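Local coordinates for protein hydrogenase (NiFe) small subunit HydA (Allochromatium vinosum, PDB 3MYR) that probably carries electrons from hydrogen oxidation along its chain of [4Fe-4S] and [3Fe-4S] clusters, as the small subunit of a heterodimeric [NiFe] hydrogenase, at residues C147-P151 / M152-G156; N226-T230 / M231-D235; G236-P240 / V241-H245. All blocks are in the same frame, centred on the assembly; numbering follows the deposited sequence.

Contact 1. Residues C147-P151 / M152-G156; sequences CPPIP and MVITG. With SF4 (iron/sulfur cluster), chain I.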
loop_
_atom_site.group_PDB
_atom_site.type_symbol
_atom_site.label_atom_id
_atom_site.label_comp_id
_atom_site.label_asym_id
_atom_site.label_seq_id
_atom_site.Cartn_x
_atom_site.Cartn_y
_atom_site.Cartn_z
ATOM N N CYS A 147 7.783 11.308 5.581
ATOM C CA CYS A 147 6.686 10.832 4.746
ATOM C C CYS A 147 7.191 9.567 4.015
ATOM O O CYS A 147 7.606 9.609 2.838
ATOM C CB CYS A 147 6.316 11.969 3.759
ATOM S SG CYS A 147 4.770 11.592 2.912
ATOM N N PRO A 148 7.327 8.449 4.749
ATOM C CA PRO A 148 7.051 8.339 6.204
ATOM C C PRO A 148 8.382 8.610 6.946
ATOM O O PRO A 148 9.418 8.804 6.297
ATOM C CB PRO A 148 6.621 6.877 6.369
ATOM C CG PRO A 148 7.444 6.120 5.257
ATOM C CD PRO A 148 7.686 7.151 4.136
ATOM N N PRO A 149 8.345 8.714 8.273
ATOM C CA PRO A 149 9.550 8.804 9.081
ATOM C C PRO A 149 10.362 7.522 8.850
ATOM O O PRO A 149 9.820 6.458 8.530
ATOM C CB PRO A 149 8.986 8.779 10.574
ATOM C CG PRO A 149 7.474 9.228 10.402
ATOM C CD PRO A 149 7.126 8.541 9.099
ATOM N N ILE A 150 11.635 7.615 9.142
ATOM C CA ILE A 150 12.537 6.446 9.157
ATOM C C ILE A 150 12.088 5.344 10.109
ATOM O O ILE A 150 11.783 5.599 11.252
ATOM C CB ILE A 150 13.932 6.895 9.512
ATOM C CG1 ILE A 150 14.418 7.920 8.428
ATOM C CG2 ILE A 150 14.932 5.693 9.468
ATOM C CD1 ILE A 150 15.751 8.733 8.934
ATOM N N PRO A 151 12.189 4.073 9.674
ATOM C CA PRO A 151 11.566 3.030 10.533
ATOM C C PRO A 151 12.175 3.044 11.914
ATOM O O PRO A 151 11.414 2.940 12.900
ATOM C CB PRO A 151 11.974 1.724 9.829
ATOM C CG PRO A 151 11.906 2.127 8.319
ATOM C CD PRO A 151 12.410 3.620 8.294
ATOM N N MET A 152 13.529 3.109 11.993
ATOM C CA MET A 152 14.158 3.049 13.313
ATOM C C MET A 152 14.121 4.359 14.071
ATOM O O MET A 152 14.379 4.361 15.268
ATOM C CB MET A 152 15.557 2.473 13.228
ATOM C CG MET A 152 15.333 0.922 13.205
ATOM S SD MET A 152 16.762 0.058 13.679
ATOM C CE MET A 152 17.856 0.340 12.270
ATOM N N VAL A 153 13.595 5.429 13.442
ATOM C CA VAL A 153 13.201 6.620 14.227
ATOM C C VAL A 153 11.902 6.358 14.941
ATOM O O VAL A 153 11.742 6.712 16.117
ATOM C CB VAL A 153 13.120 7.877 13.342
ATOM C CG1 VAL A 153 12.417 9.030 14.082
ATOM C CG2 VAL A 153 14.533 8.262 12.890
ATOM N N ILE A 154 10.924 5.786 14.245
ATOM C CA ILE A 154 9.653 5.434 14.923
ATOM C C ILE A 154 9.903 4.516 16.127
ATOM O O ILE A 154 9.479 4.818 17.214
ATOM C CB ILE A 154 8.651 4.817 13.978
ATOM C CG1 ILE A 154 8.465 5.750 12.776
ATOM C CG2 ILE A 154 7.260 4.598 14.662
ATOM C CD1 ILE A 154 7.672 5.075 11.630
ATOM N N THR A 155 10.602 3.401 15.945
ATOM C CA THR A 155 10.775 2.504 17.077
ATOM C C THR A 155 11.794 3.099 18.082
ATOM O O THR A 155 11.747 2.776 19.235
ATOM C CB THR A 155 11.254 1.092 16.608
ATOM O OG1 THR A 155 12.415 1.252 15.772
ATOM C CG2 THR A 155 10.197 0.425 15.740
ATOM N N GLY A 156 12.749 3.881 17.609
ATOM C CA GLY A 156 13.665 4.642 18.468
ATOM C C GLY A 156 12.967 5.548 19.503
ATOM O O GLY A 156 13.342 5.578 20.681
HETATM FE FE1 SF4 I . 3.394 10.357 4.221
HETATM FE FE2 SF4 I . 2.781 8.931 6.540
HETATM FE FE3 SF4 I . 1.126 11.037 5.645
HETATM FE FE4 SF4 I . 1.528 8.405 4.288
HETATM S S1 SF4 I . 0.410 8.917 6.385
HETATM S S2 SF4 I . 1.245 10.476 3.469
HETATM S S3 SF4 I . 3.783 8.202 4.556
HETATM S S4 SF4 I . 3.277 11.211 6.308
#

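Contact 2. Residues N226-T230 / M231-D235; sequences NACAT and MKWND. With F3S (Fe3-s4 cluster), chain K.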
loop_
_atom_site.group_PDB
_atom_site.type_symbol
_atom_site.label_atom_id
_atom_site.label_comp_id
_atom_site.label_asym_id
_atom_site.label_seq_id
_atom_site.Cartn_x
_atom_site.Cartn_y
_atom_site.Cartn_z
ATOM N N ASN A 226 15.976 15.973 9.728
ATOM C CA ASN A 226 15.639 14.517 9.712
ATOM C C ASN A 226 16.961 13.812 9.871
ATOM O O ASN A 226 17.990 14.486 9.832
ATOM C CB ASN A 226 14.922 14.078 8.421
ATOM C CG ASN A 226 14.010 12.851 8.649
ATOM O OD1 ASN A 226 14.193 12.166 9.609
ATOM N ND2 ASN A 226 12.979 12.638 7.808
ATOM N N ALA A 227 16.950 12.486 10.083
ATOM C CA ALA A 227 18.167 11.715 10.388
ATOM C C ALA A 227 18.665 10.941 9.157
ATOM O O ALA A 227 19.521 10.056 9.293
ATOM C CB ALA A 227 17.889 10.684 11.527
ATOM N N CYS A 228 18.096 11.219 7.981
ATOM C CA CYS A 228 18.372 10.390 6.796
ATOM C C CYS A 228 19.873 10.396 6.455
ATOM O O CYS A 228 20.398 9.415 5.928
ATOM C CB CYS A 228 17.593 10.955 5.583
ATOM S SG CYS A 228 15.837 11.217 6.004
ATOM N N ALA A 229 20.524 11.556 6.626
ATOM C CA ALA A 229 21.901 11.689 6.177
ATOM C C ALA A 229 22.881 10.960 7.126
ATOM O O ALA A 229 23.985 10.663 6.726
ATOM C CB ALA A 229 22.286 13.219 6.059
ATOM N N THR A 230 22.476 10.705 8.381
ATOM C CA THR A 230 23.307 9.993 9.365
ATOM C C THR A 230 22.853 8.566 9.660
ATOM O O THR A 230 23.675 7.669 9.667
ATOM C CB THR A 230 23.358 10.784 10.674
ATOM O OG1 THR A 230 22.014 11.084 11.122
ATOM C CG2 THR A 230 24.083 12.191 10.385
ATOM N N MET A 231 21.585 8.367 10.024
ATOM C CA MET A 231 21.081 7.028 10.308
ATOM C C MET A 231 20.836 6.301 8.982
ATOM O O MET A 231 21.039 5.094 8.877
ATOM C CB MET A 231 19.738 7.143 11.093
ATOM C CG MET A 231 19.162 5.774 11.405
ATOM S SD MET A 231 17.564 5.950 12.227
ATOM C CE MET A 231 18.057 6.901 13.758
ATOM N N LYS A 232 20.375 7.034 7.951
ATOM C CA LYS A 232 19.968 6.399 6.655
ATOM C C LYS A 232 18.752 5.506 6.826
ATOM O O LYS A 232 18.243 5.405 7.951
ATOM C CB LYS A 232 21.113 5.593 6.028
ATOM C CG LYS A 232 22.368 6.448 5.795
ATOM C CD LYS A 232 23.258 5.696 4.806
ATOM C CE LYS A 232 24.599 6.481 4.659
ATOM N NZ LYS A 232 25.569 5.734 3.734
ATOM N N TRP A 233 18.272 4.899 5.713
ATOM C CA TRP A 233 17.032 4.182 5.681
ATOM C C TRP A 233 17.189 2.691 5.589
ATOM O O TRP A 233 18.089 2.215 4.915
ATOM C CB TRP A 233 16.264 4.591 4.427
ATOM C CG TRP A 233 15.481 5.814 4.687
ATOM C CD1 TRP A 233 15.932 7.168 4.704
ATOM C CD2 TRP A 233 14.098 5.820 4.978
ATOM N NE1 TRP A 233 14.816 8.003 4.983
ATOM C CE2 TRP A 233 13.684 7.189 5.072
ATOM C CE3 TRP A 233 13.100 4.789 4.977
ATOM C CZ2 TRP A 233 12.346 7.539 5.380
ATOM C CZ3 TRP A 233 11.727 5.161 5.246
ATOM C CH2 TRP A 233 11.376 6.529 5.418
ATOM N N ASN A 234 16.268 1.942 6.190
ATOM C CA ASN A 234 16.187 0.474 5.970
ATOM C C ASN A 234 17.412 -0.252 6.447
ATOM O O ASN A 234 18.094 -0.975 5.693
ATOM C CB ASN A 234 15.877 0.158 4.487
ATOM C CG ASN A 234 14.535 0.821 4.026
ATOM O OD1 ASN A 234 14.522 1.832 3.298
ATOM N ND2 ASN A 234 13.396 0.257 4.477
ATOM N N ASP A 235 17.674 -0.073 7.728
ATOM C CA ASP A 235 18.833 -0.635 8.373
ATOM C C ASP A 235 20.143 -0.133 7.755
ATOM O O ASP A 235 21.003 -0.939 7.441
ATOM C CB ASP A 235 18.749 -2.163 8.345
ATOM C CG ASP A 235 19.582 -2.797 9.466
ATOM O OD1 ASP A 235 20.029 -2.020 10.334
ATOM O OD2 ASP A 235 19.863 -3.995 9.424
HETATM FE FE1 F3S K . 14.519 14.380 2.561
HETATM FE FE3 F3S K . 12.407 12.953 3.406
HETATM FE FE4 F3S K . 14.779 12.276 4.241
HETATM S S1 F3S K . 12.704 13.769 1.322
HETATM S S2 F3S K . 16.159 12.856 2.661
HETATM S S3 F3S K . 13.767 14.231 4.690
HETATM S S4 F3S K . 13.181 10.898 3.718
#

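Contact 3. Residues G236-P240 / V241-H245; sequences GTSWP and VEAGH. With F3S (Fe3-s4 cluster), chain K.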
loop_
_atom_site.group_PDB
_atom_site.type_symbol
_atom_site.label_atom_id
_atom_site.label_comp_id
_atom_site.label_asym_id
_atom_site.label_seq_id
_atom_site.Cartn_x
_atom_site.Cartn_y
_atom_site.Cartn_z
ATOM N N GLY A 236 20.239 1.187 7.488
ATOM C CA GLY A 236 21.510 1.779 7.075
ATOM C C GLY A 236 21.855 1.473 5.590
ATOM O O GLY A 236 22.998 1.594 5.210
ATOM N N THR A 237 20.862 1.157 4.748
ATOM C CA THR A 237 21.089 0.733 3.350
ATOM C C THR A 237 21.431 1.960 2.458
ATOM O O THR A 237 22.374 1.924 1.687
ATOM C CB THR A 237 19.829 -0.010 2.789
ATOM O OG1 THR A 237 19.568 -1.182 3.606
ATOM C CG2 THR A 237 20.010 -0.412 1.306
ATOM N N SER A 238 20.582 2.976 2.494
ATOM C CA SER A 238 20.733 4.106 1.638
ATOM C C SER A 238 19.862 5.230 2.158
ATOM O O SER A 238 19.298 5.150 3.218
ATOM C CB SER A 238 20.348 3.735 0.218
ATOM O OG SER A 238 20.823 4.712 -0.714
ATOM N N TRP A 239 19.817 6.314 1.431
ATOM C CA TRP A 239 18.873 7.386 1.701
ATOM C C TRP A 239 18.657 8.205 0.413
ATOM O O TRP A 239 19.363 8.014 -0.566
ATOM C CB TRP A 239 19.319 8.258 2.859
ATOM C CG TRP A 239 20.573 9.083 2.615
ATOM C CD1 TRP A 239 21.857 8.627 2.658
ATOM C CD2 TRP A 239 20.644 10.515 2.553
ATOM N NE1 TRP A 239 22.730 9.708 2.543
ATOM C CE2 TRP A 239 21.997 10.866 2.482
ATOM C CE3 TRP A 239 19.660 11.553 2.622
ATOM C CZ2 TRP A 239 22.430 12.203 2.429
ATOM C CZ3 TRP A 239 20.081 12.873 2.558
ATOM C CH2 TRP A 239 21.443 13.192 2.418
ATOM N N PRO A 240 17.647 9.095 0.394
ATOM C CA PRO A 240 17.247 9.656 -0.907
ATOM C C PRO A 240 18.372 10.332 -1.686
ATOM O O PRO A 240 18.561 10.036 -2.865
ATOM C CB PRO A 240 16.218 10.696 -0.506
ATOM C CG PRO A 240 15.387 9.844 0.553
ATOM C CD PRO A 240 16.590 9.285 1.403
ATOM N N VAL A 241 19.184 11.142 -1.029
ATOM C CA VAL A 241 20.250 11.839 -1.742
ATOM C C VAL A 241 21.370 10.855 -2.129
ATOM O O VAL A 241 21.923 10.900 -3.229
ATOM C CB VAL A 241 20.809 12.992 -0.834
ATOM C CG1 VAL A 241 22.207 13.505 -1.392
ATOM C CG2 VAL A 241 19.765 14.163 -0.759
ATOM N N GLU A 242 21.617 9.849 -1.294
ATOM C CA GLU A 242 22.630 8.875 -1.693
ATOM C C GLU A 242 22.212 8.088 -2.948
ATOM O O GLU A 242 23.020 7.803 -3.820
ATOM C CB GLU A 242 22.924 7.903 -0.543
ATOM C CG GLU A 242 23.886 6.833 -0.989
ATOM C CD GLU A 242 24.296 5.848 0.148
ATOM O OE1 GLU A 242 24.685 4.718 -0.169
ATOM O OE2 GLU A 242 24.284 6.196 1.338
ATOM N N ALA A 243 20.940 7.775 -3.070
ATOM C CA ALA A 243 20.428 7.142 -4.276
ATOM C C ALA A 243 20.170 8.064 -5.480
ATOM O O ALA A 243 19.620 7.590 -6.464
ATOM C CB ALA A 243 19.100 6.325 -3.950
ATOM N N GLY A 244 20.454 9.365 -5.352
ATOM C CA GLY A 244 20.547 10.259 -6.502
ATOM C C GLY A 244 19.351 11.202 -6.664
ATOM O O GLY A 244 19.254 11.860 -7.652
ATOM N N HIS A 245 18.454 11.305 -5.675
ATOM C CA HIS A 245 17.338 12.227 -5.820
ATOM C C HIS A 245 17.459 13.345 -4.792
ATOM O O HIS A 245 17.725 13.068 -3.620
ATOM C CB HIS A 245 15.948 11.471 -5.650
ATOM C CG HIS A 245 14.788 12.281 -6.141
ATOM N ND1 HIS A 245 14.252 13.326 -5.418
ATOM C CD2 HIS A 245 14.161 12.299 -7.347
ATOM C CE1 HIS A 245 13.305 13.909 -6.130
ATOM N NE2 HIS A 245 13.228 13.307 -7.303
HETATM FE FE1 F3S K . 14.519 14.380 2.561
HETATM FE FE3 F3S K . 12.407 12.953 3.406
HETATM FE FE4 F3S K . 14.779 12.276 4.241
HETATM S S1 F3S K . 12.704 13.769 1.322
HETATM S S2 F3S K . 16.159 12.856 2.661
HETATM S S3 F3S K . 13.767 14.231 4.690
HETATM S S4 F3S K . 13.181 10.898 3.718
#

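Contact 1. Residues C147-P151 / M152-G156
I154 sets CG1 beside its backbone N and anti to its carbonyl carbon (chi1 -53°), which lays the longer branch alongside the ring of P149: P149 CB is 3.8 Å from I154 CG1, and I154 CD1 follows at 4.1 Å from that same CB. V153 holds CG2 in the corresponding position, and this methyl comes against I150 CB at 3.7 Å, the two side chains crossing at a slant. Both contacts are apolar and bridge only three to five residues, as expected for packing at the first turn of a helix. The backbone evidence agrees. I150 is the N-cap residue, and its carbonyl oxygen accepts twice: I154 N donates at 3.1 Å to I150 O almost in line with the carbonyl bond, whereas V153 N lies 2.8 Å from I150 O, well above the carbonyl plane, with a bent N-H...O angle of 132°. T155 N then reaches P151 O at 3.2 Å. P151, lacking an N-H, suits the first turn, where none is needed. Replacing I154 with alanine would take away the branch that packs on P149 CB and would probably open a gap beside the P149 ring. Four residues before P151, the same loop serves the cluster: C147 SG binds FE1 of the [4Fe-4S] cluster at 2.3 Å; the peptide before P148 is cis, and P148 N lies 3.6 Å from S3 of the cluster. C147 O is held by R59 and K211 of the large subunit. The stretch leads from strand 141-144 into helix 151-164 in the flavodoxin-like part of the chain; helix 16-23 packs on P149, P151 and I154, while F179 and Y180 of helix 177-180 and V144 of the strand cover V153.

Contact 2. Residues N226-T230 / M231-D235
The [3Fe-4S] site is where C228 and W233 meet, in a loop of the C-terminal, cluster-binding part of the small subunit. C228 SG binds FE4 of the cluster at 2.3 Å; with SG anti to the carbonyl carbon and beside the backbone N (chi1 -50°), it sits on this iron while the indole of W233 reaches it. W233 brings its N-H edge to this same sulfur: NE1 donates to C228 SG over 3.5 Å with an N-H...S angle of 154°, and the sulfur lies close to the ring plane, only 15° out of it. The contact is therefore an edge-on sulfur-aromatic one. W233 NE1 is also 3.6 Å from the cluster sulfide S4, which approaches the ring obliquely. Before the cysteine, N226 uses its two amide ends differently. OD1 takes the hydrogen bond of A227 N at 2.8 Å, tilted from the carbonyl plane, and this helps fix the rotation of the amide with ND2 3.6 Å from the sulfide S3. The bend that carries C228 toward W233 is gathered on one acceptor, A227 O. M231 N donates to A227 O at 2.8 Å, T230 N joins it, and K232 N adds a weak bond. Beside this, A227 CB and M231 CB touch at 4.0 Å, and K232 CA makes a bent CA-H...O contact with C228 O, 3.1 Å away. M231 touches M152 and V153 of helix 151-164. An N-H directed at a cysteine sulfur that is already bound to iron would probably draw off some of its negative charge, so the indole is likely to help stabilise the reduced cluster.

Contact 3. Residues G236-P240 / V241-H245
V241 lies against the indole of W239, the two side chains side by side and pointing the same way. V241 CB sits over one face of the six-membered ring as a CH-pi contact, 3.5 Å from the ring centroid and 20° off the normal, with V241 CG2 3.6 Å from W239 CZ3. V241 also touches a [4Fe-4S] cluster, while W239 turns a ring edge to the [3Fe-4S] cluster, CE3 being 3.7 Å from S2; the W239 ring is placed by a CG that stands between its backbone N and carbonyl carbon (chi1 67°). E242 crosses the indole at about a right angle: its CB is 3.5 Å from W239 CD1, and its carboxylate plane is 89° from the ring. The extended chain hands OE2 to K232 in a salt bridge and OE1 to R238 of the large subunit. V241 to G244 form a type I beta turn, closed by G244 N on V241 O at 3.0 Å. A243 N, inside the turn, reaches back to W239 O at 3.0 Å. At G244 the backbone angles would press a CB against the preceding carbonyl oxygen. H245 N donates to P240 O at 3.1 Å, and its imidazole hydrogen-bonds Y262 OH through NE2 and meets W54 of the large subunit edge-to-face.

How the contacts relate
From the N terminus, contact 1 comes first, closing the turn from strand 141-144 into helix 151-164. Contact 2 (226-235) closes the bend 227-231 through M231 N to A227 O, and contact 3 (236-245), next in the chain, closes the turn 241-244. All three are local and run in series; none nests in or crosses another. W233 joins the two parts of the fold: its ring packs on contact 1, CZ3 being 3.5 Å from P151 CD and NE1 3.5 Å from I150 CG1. Contacts 2 and 3 share the [3Fe-4S] cluster and meet where W233 N probably bonds S238 O at 2.7 Å. Contacts 1 and 3 do not touch.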